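Local coordinates for PaaX domain-containing protein, C-domain protein (Mycobacterium tuberculosis, PDB 3KFW) that is of uncharacterised function but probably acts as a PaaX-family transcriptional regulator that binds DNA through an N-terminal winged helix-turn-helix domain, at the interface of chains A and B and the interface of chains A and C. Sequence-based numbering; all coordinates share one arbitrary frame. Chains: chain A/B/C, Uncharacterized protein.

Contact 1: the interface of chains A and B. Residues chain A 147-149; chain B 143-144.
B:Leu144 leans against A:Asp148 where two copies of the Cas2-like central domain of a PaaX-family protein meet. The leucine lies within strand 141-147 of chain B; A:Arg147 closes the same strand of chain A, and A:Asp148 and A:Glu149 follow it in a loop. Starting at the root of the leucine, CB of B:Leu144 sits 3.8 Å from the backbone carbonyl O of A:Arg147, and the leucine CA is 3.7 Å from that same oxygen. One atom further out, CG of B:Leu144 is 3.9 Å from the carboxylate OD1 of A:Asp148. The chain then forks. CD1 points away from CA (CD1 anti to CA, chi2 173°), which leaves CD2 as the branch turned toward chain A. CD2 of B:Leu144 comes in beside the stem of the aspartate, 3.4 Å from A:Asp148 CG and 3.5 Å from its CB. Its still shorter approach to OD1 is too close to be trusted and is doubtful as modelled. On the aspartate side, chi1 of -154° swings the carboxylate opposite its own backbone N and out to the leucine. Alongside, B:Met143, present as selenomethionine, folds at chi2 and chi3 and meets A:Glu149, extended beyond CG, at a slant. The terminal methyl CE of B:Met143 lies 4.2 Å from the carboxylate carbon CD of A:Glu149, with OE2 on the near side; the CE to OE2 spacing itself is doubtfully short.

Contact 2: the interface of chains A and B. Residues chain A 92-93, 122, 144; chain B 90, 118-119, 122.
The carbonyl O of A:Val93 accepts a hydrogen bond from the guanidinium NH1 of B:Arg119, 3.1 Å away. The bond is nearly straight at the hydrogen, 167°, and the oxygen meets the guanidinium at its edge, close to the plane of the group. Seen from the acceptor, the donor is tilted out of the carbonyl plane, and the C=O...N angle is 143°. B:Arg119 gets there on a folded chain: CG takes the crowded position between the backbone N and the carbonyl carbon, chi1 69°, and further bends at chi2 and chi3 bring the guanidinium round to the end of strand 88-93 of chain A. The aliphatic part of the same side chain is used as well. A:Ile92 pushes its CG2 methyl between B:Arg119 and B:Leu118, 3.4 Å from CD of the arginine. The same CG2 of A:Ile92 is 3.6 Å from CD2 of B:Leu118. CG1 of A:Ile92 also lies 3.9 Å from B:Leu118 CD2, so both isoleucine branches rest on that one methyl from the same side. Nearby, A:Val122 and B:Val122 reach toward each other tip to tip, their CG2 methyls 3.8 Å apart. Being the same residue in both chains, this pair marks the two-fold axis. The site sits in the Cas2-like central domain, where the end of strand 88-93 of one chain packs on residues 118-119 of the other, while the two strands 122-126 meet each other at the axis.

Contact 3: the interface of chains A and C. Residues chain A 177, 179; chain C 42, 46.
This is a two-fold symmetric interface between copies A and C that joins the turn after a long helix of one chain to the winged helix-turn-helix domain of the other. In the deposited tetramer it ties A to C; the structure alone does not establish that this pairing occurs in the cell. C:Val42 and C:Arg46 stand one turn apart on helix 37-49, which the PaaX family makes the likely recognition helix for DNA. Opposite them, A:Ala177 ends helix 161-177 and A:Thr179 lies in the loop before helix 181-195. The threonine points its methyl at chain C. With OG1 opposite the backbone N, chi1 -180°, CG2 is left in the cramped slot between N and the carbonyl carbon, and from there CG2 of A:Thr179 meets CG1 of C:Val42 tip to tip at 4.0 Å. C:Arg46 runs past the threonine in the opposite direction. NH1 of C:Arg46 lies 3.5 Å from A:Thr179 CB; the approach of NH1 to CG2 is shorter than a sound contact and is doubtful. CG2 stands off the plane of the guanidinium, whereas the C:Val42 CG1 methyl of the same helix lies in that plane at its edge, 3.9 Å from NH1 of C:Arg46. A bend at chi3, -57°, turns the otherwise extended arginine chain toward chain A. The other terminal nitrogen, NH2 of C:Arg46, faces the backbone O of A:Ala177 at 4.0 Å, beyond hydrogen-bonding distance.

Contact 1: the interface of chains A and B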
ATOM      1  N   ARG A 147      21.621   0.116   2.157  1.00 29.79           N
ATOM      2  CA  ARG A 147      22.394   0.463   0.979  1.00 31.71           C
ATOM      3  C   ARG A 147      21.955  -0.164  -0.353  1.00 32.15           C
ATOM      4  O   ARG A 147      21.496  -1.310  -0.411  1.00 31.21           O
ATOM      5  CB  ARG A 147      23.918   0.287   1.225  1.00 31.89           C
ATOM      6  CG  ARG A 147      24.282  -0.794   2.233  1.00 33.45           C
ATOM      7  CD  ARG A 147      25.817  -1.020   2.270  1.00 35.76           C
ATOM      8  NE  ARG A 147      26.430   0.099   2.949  1.00 36.00           N
ATOM      9  CZ  ARG A 147      27.436   0.825   2.486  1.00 34.79           C
ATOM     10  NH1 ARG A 147      27.863   1.833   3.209  1.00 33.14           N
ATOM     11  NH2 ARG A 147      28.021   0.546   1.337  1.00 35.29           N
ATOM     12  N   ASP A 148      22.122   0.619  -1.415  1.00 32.90           N
ATOM     13  CA  ASP A 148      21.778   0.204  -2.759  1.00 34.15           C
ATOM     14  C   ASP A 148      23.003   0.008  -3.648  1.00 33.22           C
ATOM     15  O   ASP A 148      24.001   0.673  -3.472  1.00 33.75           O
ATOM     16  CB  ASP A 148      20.846   1.241  -3.397  1.00 34.80           C
ATOM     17  CG  ASP A 148      19.977   0.634  -4.477  1.00 37.92           C
ATOM     18  OD1 ASP A 148      18.743   0.520  -4.278  1.00 41.96           O
ATOM     19  OD2 ASP A 148      20.538   0.240  -5.520  1.00 42.84           O
ATOM     20  N   GLU A 149      22.916  -0.857  -4.640  1.00 32.66           N
ATOM     21  CA  GLU A 149      24.084  -1.072  -5.514  1.00 33.34           C
ATOM     22  C   GLU A 149      24.205  -0.074  -6.680  1.00 32.47           C
ATOM     23  O   GLU A 149      25.267   0.089  -7.237  1.00 32.64           O
ATOM     24  CB  GLU A 149      24.143  -2.525  -5.978  1.00 33.55           C
ATOM     25  CG  GLU A 149      24.865  -3.391  -4.952  1.00 37.32           C
ATOM     26  CD  GLU A 149      24.425  -4.837  -4.987  1.00 41.66           C
ATOM     27  OE1 GLU A 149      25.192  -5.683  -5.521  1.00 44.16           O
ATOM     28  OE2 GLU A 149      23.314  -5.129  -4.490  1.00 44.14           O
TER
HETATM   29  N   MSE B 143      16.125  -4.419  -4.859  1.00 30.29           N
HETATM   30  CA  MSE B 143      16.856  -5.210  -3.892  1.00 31.03           C
HETATM   31  C   MSE B 143      17.750  -4.236  -3.147  1.00 29.49           C
HETATM   32  O   MSE B 143      18.508  -3.493  -3.753  1.00 29.30           O
HETATM   33  CB  MSE B 143      17.681  -6.300  -4.602  1.00 32.83           C
HETATM   34  CG  MSE B 143      18.070  -7.570  -3.762  1.00 40.32           C
HETATM   35 SE   MSE B 143      19.569  -7.486  -2.409  1.00 63.11          SE
HETATM   36  CE  MSE B 143      21.083  -6.865  -3.519  1.00 55.01           C
ATOM     37  N   LEU B 144      17.637  -4.226  -1.825  1.00 28.30           N
ATOM     38  CA  LEU B 144      18.543  -3.452  -0.986  1.00 27.02           C
ATOM     39  C   LEU B 144      19.095  -4.347   0.100  1.00 26.28           C
ATOM     40  O   LEU B 144      18.581  -5.416   0.358  1.00 26.18           O
ATOM     41  CB  LEU B 144      17.805  -2.268  -0.350  1.00 27.43           C
ATOM     42  CG  LEU B 144      17.120  -1.198  -1.210  1.00 27.45           C
ATOM     43  CD1 LEU B 144      16.356  -0.295  -0.331  1.00 28.07           C
ATOM     44  CD2 LEU B 144      18.174  -0.396  -1.845  1.00 27.50           C
TER

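Contact 2: the interface of chains A and B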
ATOM      1  N   ILE A  92      10.041   3.398   7.136  1.00 25.15           N
ATOM      2  CA  ILE A  92       8.946   2.533   6.736  1.00 24.44           C
ATOM      3  C   ILE A  92       7.720   2.897   7.571  1.00 24.16           C
ATOM      4  O   ILE A  92       7.760   2.784   8.785  1.00 23.11           O
ATOM      5  CB  ILE A  92       9.296   1.031   7.078  1.00 24.77           C
ATOM      6  CG1 ILE A  92      10.631   0.615   6.496  1.00 22.75           C
ATOM      7  CG2 ILE A  92       8.188   0.050   6.585  1.00 24.71           C
ATOM      8  CD1 ILE A  92      10.683   0.856   5.052  1.00 21.19           C
ATOM      9  N   VAL A  93       6.626   3.306   6.949  1.00 24.42           N
ATOM     10  CA  VAL A  93       5.475   3.621   7.776  1.00 26.07           C
ATOM     11  C   VAL A  93       4.731   2.347   8.160  1.00 27.12           C
ATOM     12  O   VAL A  93       4.427   1.528   7.296  1.00 28.32           O
ATOM     13  CB  VAL A  93       4.596   4.818   7.242  1.00 26.23           C
ATOM     14  CG1 VAL A  93       5.138   5.403   5.941  1.00 24.23           C
ATOM     15  CG2 VAL A  93       3.086   4.473   7.196  1.00 25.84           C
ATOM     16  N   VAL A 122       7.414   3.753   1.942  1.00 28.16           N
ATOM     17  CA  VAL A 122       8.843   3.615   2.003  1.00 27.79           C
ATOM     18  C   VAL A 122       9.518   4.940   1.585  1.00 28.25           C
ATOM     19  O   VAL A 122       9.527   5.303   0.396  1.00 29.43           O
ATOM     20  CB  VAL A 122       9.336   2.516   1.012  1.00 28.23           C
ATOM     21  CG1 VAL A 122      10.769   2.244   1.241  1.00 26.09           C
ATOM     22  CG2 VAL A 122       8.543   1.220   1.163  1.00 27.95           C
ATOM     23  N   LEU A 144      15.364   2.241   9.548  1.00 28.30           N
ATOM     24  CA  LEU A 144      16.453   1.347   9.176  1.00 27.02           C
ATOM     25  C   LEU A 144      17.527   2.144   8.471  1.00 26.28           C
ATOM     26  O   LEU A 144      17.304   3.258   8.041  1.00 26.18           O
ATOM     27  CB  LEU A 144      15.943   0.237   8.248  1.00 27.43           C
ATOM     28  CG  LEU A 144      14.832  -0.724   8.688  1.00 27.45           C
ATOM     29  CD1 LEU A 144      14.438  -1.558   7.539  1.00 28.07           C
ATOM     30  CD2 LEU A 144      15.398  -1.624   9.703  1.00 27.50           C
TER
HETATM   31  N   MSE B  90      16.572  -7.126   1.529  1.00 28.46           N
HETATM   32  CA  MSE B  90      15.317  -6.385   1.451  1.00 28.25           C
HETATM   33  C   MSE B  90      14.769  -6.314   0.049  1.00 27.60           C
HETATM   34  O   MSE B  90      15.419  -5.886  -0.893  1.00 28.58           O
HETATM   35  CB  MSE B  90      15.505  -4.983   1.972  1.00 28.65           C
HETATM   36  CG  MSE B  90      14.222  -4.379   2.499  1.00 34.10           C
HETATM   37 SE   MSE B  90      14.611  -2.700   3.434  1.00 44.94          SE
HETATM   38  CE  MSE B  90      14.007  -1.722   1.879  1.00 40.05           C
ATOM     39  N   LEU B 118       7.231  -7.110   6.305  1.00 29.56           N
ATOM     40  CA  LEU B 118       7.230  -6.035   7.292  1.00 30.80           C
ATOM     41  C   LEU B 118       5.945  -5.254   7.197  1.00 31.78           C
ATOM     42  O   LEU B 118       5.488  -4.674   8.187  1.00 32.78           O
ATOM     43  CB  LEU B 118       8.418  -5.085   7.112  1.00 30.87           C
ATOM     44  CG  LEU B 118       8.521  -3.860   8.076  1.00 33.13           C
ATOM     45  CD1 LEU B 118       8.538  -4.176   9.610  1.00 33.99           C
ATOM     46  CD2 LEU B 118       9.713  -2.984   7.722  1.00 32.94           C
ATOM     47  N   ARG B 119       5.345  -5.240   5.999  1.00 32.26           N
ATOM     48  CA  ARG B 119       4.198  -4.351   5.709  1.00 31.34           C
ATOM     49  C   ARG B 119       3.973  -4.438   4.240  1.00 31.26           C
ATOM     50  O   ARG B 119       4.785  -5.047   3.518  1.00 33.35           O
ATOM     51  CB  ARG B 119       4.494  -2.913   6.176  1.00 31.54           C
ATOM     52  CG  ARG B 119       5.556  -2.095   5.420  1.00 30.29           C
ATOM     53  CD  ARG B 119       5.126  -0.567   5.309  1.00 27.23           C
ATOM     54  NE  ARG B 119       4.450  -0.425   4.018  1.00 31.91           N
ATOM     55  CZ  ARG B 119       3.397   0.357   3.736  1.00 27.36           C
ATOM     56  NH1 ARG B 119       2.857   1.175   4.637  1.00 24.53           N
ATOM     57  NH2 ARG B 119       2.893   0.315   2.514  1.00 26.13           N
ATOM     58  N   VAL B 122       7.028  -4.622   1.438  1.00 28.16           N
ATOM     59  CA  VAL B 122       8.342  -4.648   2.019  1.00 27.79           C
ATOM     60  C   VAL B 122       8.607  -6.030   2.657  1.00 28.25           C
ATOM     61  O   VAL B 122       8.048  -6.360   3.717  1.00 29.43           O
ATOM     62  CB  VAL B 122       8.467  -3.587   3.155  1.00 28.23           C
ATOM     63  CG1 VAL B 122       9.875  -3.485   3.590  1.00 26.09           C
ATOM     64  CG2 VAL B 122       7.976  -2.213   2.703  1.00 27.95           C
TER

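Contact 3: the interface of chains A and C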
ATOM      1  N   ALA A 177      17.707  37.557 -16.986  1.00 33.55           N
ATOM      2  CA  ALA A 177      16.774  38.418 -17.706  1.00 33.68           C
ATOM      3  C   ALA A 177      16.065  39.466 -16.836  1.00 34.63           C
ATOM      4  O   ALA A 177      15.423  40.360 -17.384  1.00 35.34           O
ATOM      5  CB  ALA A 177      15.743  37.580 -18.390  1.00 33.36           C
ATOM      6  N   THR A 179      15.113  42.683 -14.791  1.00 35.30           N
ATOM      7  CA  THR A 179      15.324  43.991 -15.372  1.00 35.96           C
ATOM      8  C   THR A 179      15.402  45.108 -14.314  1.00 36.40           C
ATOM      9  O   THR A 179      16.001  46.159 -14.540  1.00 35.98           O
ATOM     10  CB  THR A 179      14.177  44.264 -16.382  1.00 35.92           C
ATOM     11  OG1 THR A 179      14.356  45.544 -16.977  1.00 37.22           O
ATOM     12  CG2 THR A 179      12.817  44.245 -15.686  1.00 36.01           C
TER
ATOM     13  N   VAL C  42       7.423  48.224 -19.100  1.00 42.50           N
ATOM     14  CA  VAL C  42       8.276  47.055 -19.296  1.00 41.53           C
ATOM     15  C   VAL C  42       7.517  45.737 -19.115  1.00 41.20           C
ATOM     16  O   VAL C  42       7.785  44.760 -19.825  1.00 41.56           O
ATOM     17  CB  VAL C  42       9.561  47.126 -18.480  1.00 41.11           C
ATOM     18  CG1 VAL C  42      10.205  45.739 -18.352  1.00 41.02           C
ATOM     19  CG2 VAL C  42      10.512  48.107 -19.156  1.00 40.78           C
ATOM     20  N   ARG C  46       6.791  43.000 -21.958  1.00 45.03           N
ATOM     21  CA  ARG C  46       7.176  41.612 -21.674  1.00 45.17           C
ATOM     22  C   ARG C  46       6.001  40.613 -21.886  1.00 45.67           C
ATOM     23  O   ARG C  46       6.186  39.540 -22.480  1.00 46.01           O
ATOM     24  CB  ARG C  46       7.770  41.499 -20.296  1.00 44.59           C
ATOM     25  CG  ARG C  46       8.374  40.155 -19.999  1.00 45.30           C
ATOM     26  CD  ARG C  46       8.779  40.132 -18.550  1.00 44.37           C
ATOM     27  NE  ARG C  46       9.703  41.227 -18.310  1.00 44.51           N
ATOM     28  CZ  ARG C  46      10.973  41.081 -17.941  1.00 44.85           C
ATOM     29  NH1 ARG C  46      11.729  42.156 -17.757  1.00 44.51           N
ATOM     30  NH2 ARG C  46      11.484  39.871 -17.729  1.00 42.38           N
TER

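Contact 1 and contact 2 belong to one two-fold interface between chains A and B. Their C-alpha centres are about 14 Å apart, and they share strand 141-147: B:Leu144 takes part in contact 1, while A:Leu144 borders contact 2. Between C-alpha centres, contact 3 lies about 48 Å from contact 1 and about 50 Å from contact 2. Holding B by its Cas2-like domain and C by the A:Ala177 to A:Thr179 segment would be enough to link the copies of the deposited tetramer; the structure alone does not show the biological state. Contact 3 might also affect the recognition helix's access to DNA.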